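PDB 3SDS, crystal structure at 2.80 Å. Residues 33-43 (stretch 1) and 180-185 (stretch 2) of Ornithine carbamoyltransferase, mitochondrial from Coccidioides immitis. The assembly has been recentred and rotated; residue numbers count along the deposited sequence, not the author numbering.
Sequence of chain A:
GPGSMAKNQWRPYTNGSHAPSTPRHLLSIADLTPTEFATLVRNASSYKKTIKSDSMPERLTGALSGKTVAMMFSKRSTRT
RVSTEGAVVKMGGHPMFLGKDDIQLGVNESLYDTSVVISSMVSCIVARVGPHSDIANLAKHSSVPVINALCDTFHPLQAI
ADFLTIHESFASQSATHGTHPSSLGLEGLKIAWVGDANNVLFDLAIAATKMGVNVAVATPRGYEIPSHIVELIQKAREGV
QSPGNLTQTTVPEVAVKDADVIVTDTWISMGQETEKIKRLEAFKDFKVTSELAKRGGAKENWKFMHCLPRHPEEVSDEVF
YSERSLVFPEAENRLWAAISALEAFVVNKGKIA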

# COMPACT_ATOMS: atom_id res chain seq x y z
N THR A 33 -5.10 -4.67 33.58
CA THR A 33 -5.01 -5.38 34.85
C THR A 33 -4.04 -6.53 34.65
O THR A 33 -3.75 -6.89 33.51
CB THR A 33 -6.37 -5.98 35.29
OG1 THR A 33 -6.86 -6.86 34.27
CG2 THR A 33 -7.41 -4.88 35.59
N PRO A 34 -3.53 -7.12 35.75
CA PRO A 34 -2.71 -8.33 35.57
C PRO A 34 -3.47 -9.47 34.85
O PRO A 34 -2.86 -10.12 34.00
CB PRO A 34 -2.35 -8.72 37.00
CG PRO A 34 -2.53 -7.49 37.80
CD PRO A 34 -3.64 -6.73 37.17
N THR A 35 -4.76 -9.68 35.14
CA THR A 35 -5.54 -10.70 34.42
C THR A 35 -5.63 -10.43 32.90
O THR A 35 -5.37 -11.32 32.09
CB THR A 35 -6.96 -10.82 34.99
OG1 THR A 35 -6.88 -11.21 36.37
CG2 THR A 35 -7.79 -11.87 34.21
N GLU A 36 -6.01 -9.21 32.53
CA GLU A 36 -6.11 -8.82 31.13
C GLU A 36 -4.80 -9.03 30.37
O GLU A 36 -4.83 -9.35 29.18
CB GLU A 36 -6.54 -7.34 31.02
CG GLU A 36 -8.02 -7.04 31.26
CD GLU A 36 -8.30 -5.53 31.38
OE1 GLU A 36 -7.33 -4.77 31.62
OE2 GLU A 36 -9.50 -5.12 31.26
N PHE A 37 -3.66 -8.85 31.05
CA PHE A 37 -2.36 -8.97 30.38
C PHE A 37 -1.98 -10.43 30.16
O PHE A 37 -1.47 -10.79 29.09
CB PHE A 37 -1.25 -8.24 31.16
CG PHE A 37 0.09 -8.26 30.46
CD1 PHE A 37 0.39 -7.34 29.46
CD2 PHE A 37 1.04 -9.22 30.79
CE1 PHE A 37 1.63 -7.38 28.81
CE2 PHE A 37 2.27 -9.25 30.14
CZ PHE A 37 2.57 -8.34 29.16
N ALA A 38 -2.22 -11.27 31.16
CA ALA A 38 -1.94 -12.68 31.00
C ALA A 38 -2.80 -13.30 29.88
O ALA A 38 -2.32 -14.17 29.13
CB ALA A 38 -2.10 -13.41 32.29
N THR A 39 -4.05 -12.82 29.76
CA THR A 39 -5.01 -13.31 28.76
C THR A 39 -4.58 -12.99 27.31
O THR A 39 -4.70 -13.84 26.41
CB THR A 39 -6.44 -12.80 29.06
OG1 THR A 39 -6.88 -13.34 30.31
CG2 THR A 39 -7.43 -13.20 27.98
N LEU A 40 -4.06 -11.77 27.10
CA LEU A 40 -3.53 -11.38 25.79
C LEU A 40 -2.36 -12.29 25.39
O LEU A 40 -2.23 -12.72 24.23
CB LEU A 40 -3.10 -9.90 25.78
CG LEU A 40 -4.18 -8.81 25.86
CD1 LEU A 40 -3.56 -7.42 25.79
CD2 LEU A 40 -5.22 -8.95 24.76
N VAL A 41 -1.52 -12.62 26.38
CA VAL A 41 -0.38 -13.47 26.13
C VAL A 41 -0.83 -14.92 25.85
O VAL A 41 -0.38 -15.52 24.86
CB VAL A 41 0.70 -13.33 27.25
CG1 VAL A 41 1.82 -14.35 27.08
CG2 VAL A 41 1.30 -11.93 27.22
N ARG A 42 -1.71 -15.48 26.67
CA ARG A 42 -2.21 -16.84 26.37
C ARG A 42 -2.86 -16.92 24.98
O ARG A 42 -2.58 -17.84 24.22
CB ARG A 42 -3.13 -17.38 27.46
CG ARG A 42 -2.38 -17.80 28.72
CD ARG A 42 -3.30 -18.31 29.83
NE ARG A 42 -4.19 -17.25 30.33
CZ ARG A 42 -4.12 -16.72 31.54
NH1 ARG A 42 -3.21 -17.14 32.41
NH2 ARG A 42 -4.98 -15.77 31.89
N ASN A 43 -3.69 -15.93 24.64
CA ASN A 43 -4.34 -15.90 23.33
C ASN A 43 -3.34 -15.93 22.15
O ASN A 43 -3.52 -16.70 21.19
CB ASN A 43 -5.35 -14.73 23.21
CG ASN A 43 -6.55 -14.85 24.17
OD1 ASN A 43 -6.71 -15.85 24.90
ND2 ASN A 43 -7.39 -13.82 24.19
N HIS A 180 -4.68 -19.06 39.15
CA HIS A 180 -4.13 -19.25 37.81
C HIS A 180 -4.39 -18.10 36.79
O HIS A 180 -3.42 -17.62 36.18
CB HIS A 180 -4.52 -20.64 37.25
N PRO A 181 -5.65 -17.63 36.62
CA PRO A 181 -5.92 -16.65 35.53
C PRO A 181 -5.12 -15.34 35.57
O PRO A 181 -4.95 -14.70 34.53
CB PRO A 181 -7.42 -16.34 35.68
CG PRO A 181 -7.98 -17.43 36.52
CD PRO A 181 -6.86 -17.89 37.41
N SER A 182 -4.65 -14.93 36.74
CA SER A 182 -4.03 -13.61 36.88
C SER A 182 -2.52 -13.69 36.80
O SER A 182 -1.81 -12.73 37.15
CB SER A 182 -4.44 -12.93 38.19
OG SER A 182 -3.97 -13.64 39.32
N SER A 183 -2.02 -14.84 36.33
CA SER A 183 -0.59 -15.10 36.28
C SER A 183 -0.18 -16.02 35.13
O SER A 183 -0.93 -16.93 34.74
CB SER A 183 -0.13 -15.69 37.62
OG SER A 183 1.17 -16.24 37.53
N LEU A 184 1.01 -15.78 34.60
CA LEU A 184 1.62 -16.67 33.61
C LEU A 184 2.56 -17.71 34.24
O LEU A 184 3.35 -18.35 33.54
CB LEU A 184 2.39 -15.85 32.58
CG LEU A 184 1.57 -14.94 31.68
CD1 LEU A 184 2.49 -14.03 30.89
CD2 LEU A 184 0.67 -15.73 30.76
N GLY A 185 2.48 -17.87 35.56
CA GLY A 185 3.32 -18.82 36.30
C GLY A 185 4.81 -18.51 36.30
O GLY A 185 5.62 -19.42 36.40

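Stretch 2 lies against the start of the helix that begins at Pro34 and continues beyond Asn43. The two segments belong to one chain but are well over a hundred residues apart in sequence. Together they bury about 390 Å² of surface, both sides summed. Stretch 2 has no regular helix or strand, but it opens with a type I beta turn from His180 to Ser183.

His180 is modelled only as far as CB, so nothing can be said about its ring. Its part in the contact comes from the backbone. His180 O accepts the turn's hydrogen bond from Ser183 N at 3.1 Å. His180 O also lies 3.8 Å from Arg42 NH1, oblique to the guanidinium.

Pro181 supplies the one hydrogen bond assigned across the contact. Arg42 NH2 donates to Pro181 O at 2.8 Å, with a nearly straight N-H...O angle of 176°. The oxygen sits at the guanidinium edge, near its plane, where the N-H groups point. The Arg42 CA-to-CB bond points sideways, yet the end of the side chain comes nearer to stretch 2. Arg42 NH2 also makes a weak hydrogen bond to Thr39 OG1 at 3.5 Å, within the helix. Thr39 OG1 in turn donates to Thr35 O at 3.1 Å. Pro181 O has methyl neighbours as well: Ala38 CB is 3.8 Å away and Thr35 CG2 is 4.0 Å away.

Ser182 meets the first turn of the helix. Ser182 CA is 4.1 Å from Thr35 CA, so the backbones come close here. Ser182 CB is 3.5 Å from Thr35 OG1. Its carbonyl oxygen, Ser182 O, is 4.0 Å from Pro34 CB. This end of the helix is capped by Thr33, whose OG1 accepts from Glu36 N at 3.0 Å. Thr33 itself does not touch stretch 2.

Ser183 turns its CA-to-CB bond away from the helix. Its backbone faces the contact instead. Ser183 N is 4.3 Å from Ala38 CB, and Ser183 O is 3.3 Å from Arg42 NH1, near the guanidinium plane. The side chain serves its own segment: Ser183 OG accepts from Gly185 N at 2.9 Å.

Leu184 has the largest covered area of any residue in the contact. Its CA-to-CB bond points sideways, but the end of the side chain reaches the helix. The chi1 rotamer is m and chi2 is t. Both Leu184 methyls lie near Val41 CG1, CD1 at 3.9 Å and CD2 at 4.1 Å. Leu184 CD2 also packs 3.9 Å from Ala38 CB and 3.7 Å from Ala38 O, and lies 4.2 Å from Arg42 CG. Ala38 and Val41 both direct their CA-to-CB bonds toward stretch 2, and both are buried. The packing here is therefore largely apolar, beside the polar contacts of Arg42.

Gly185 makes no contact with the helix. Its phi of 66° is positive, a value that favours glycine.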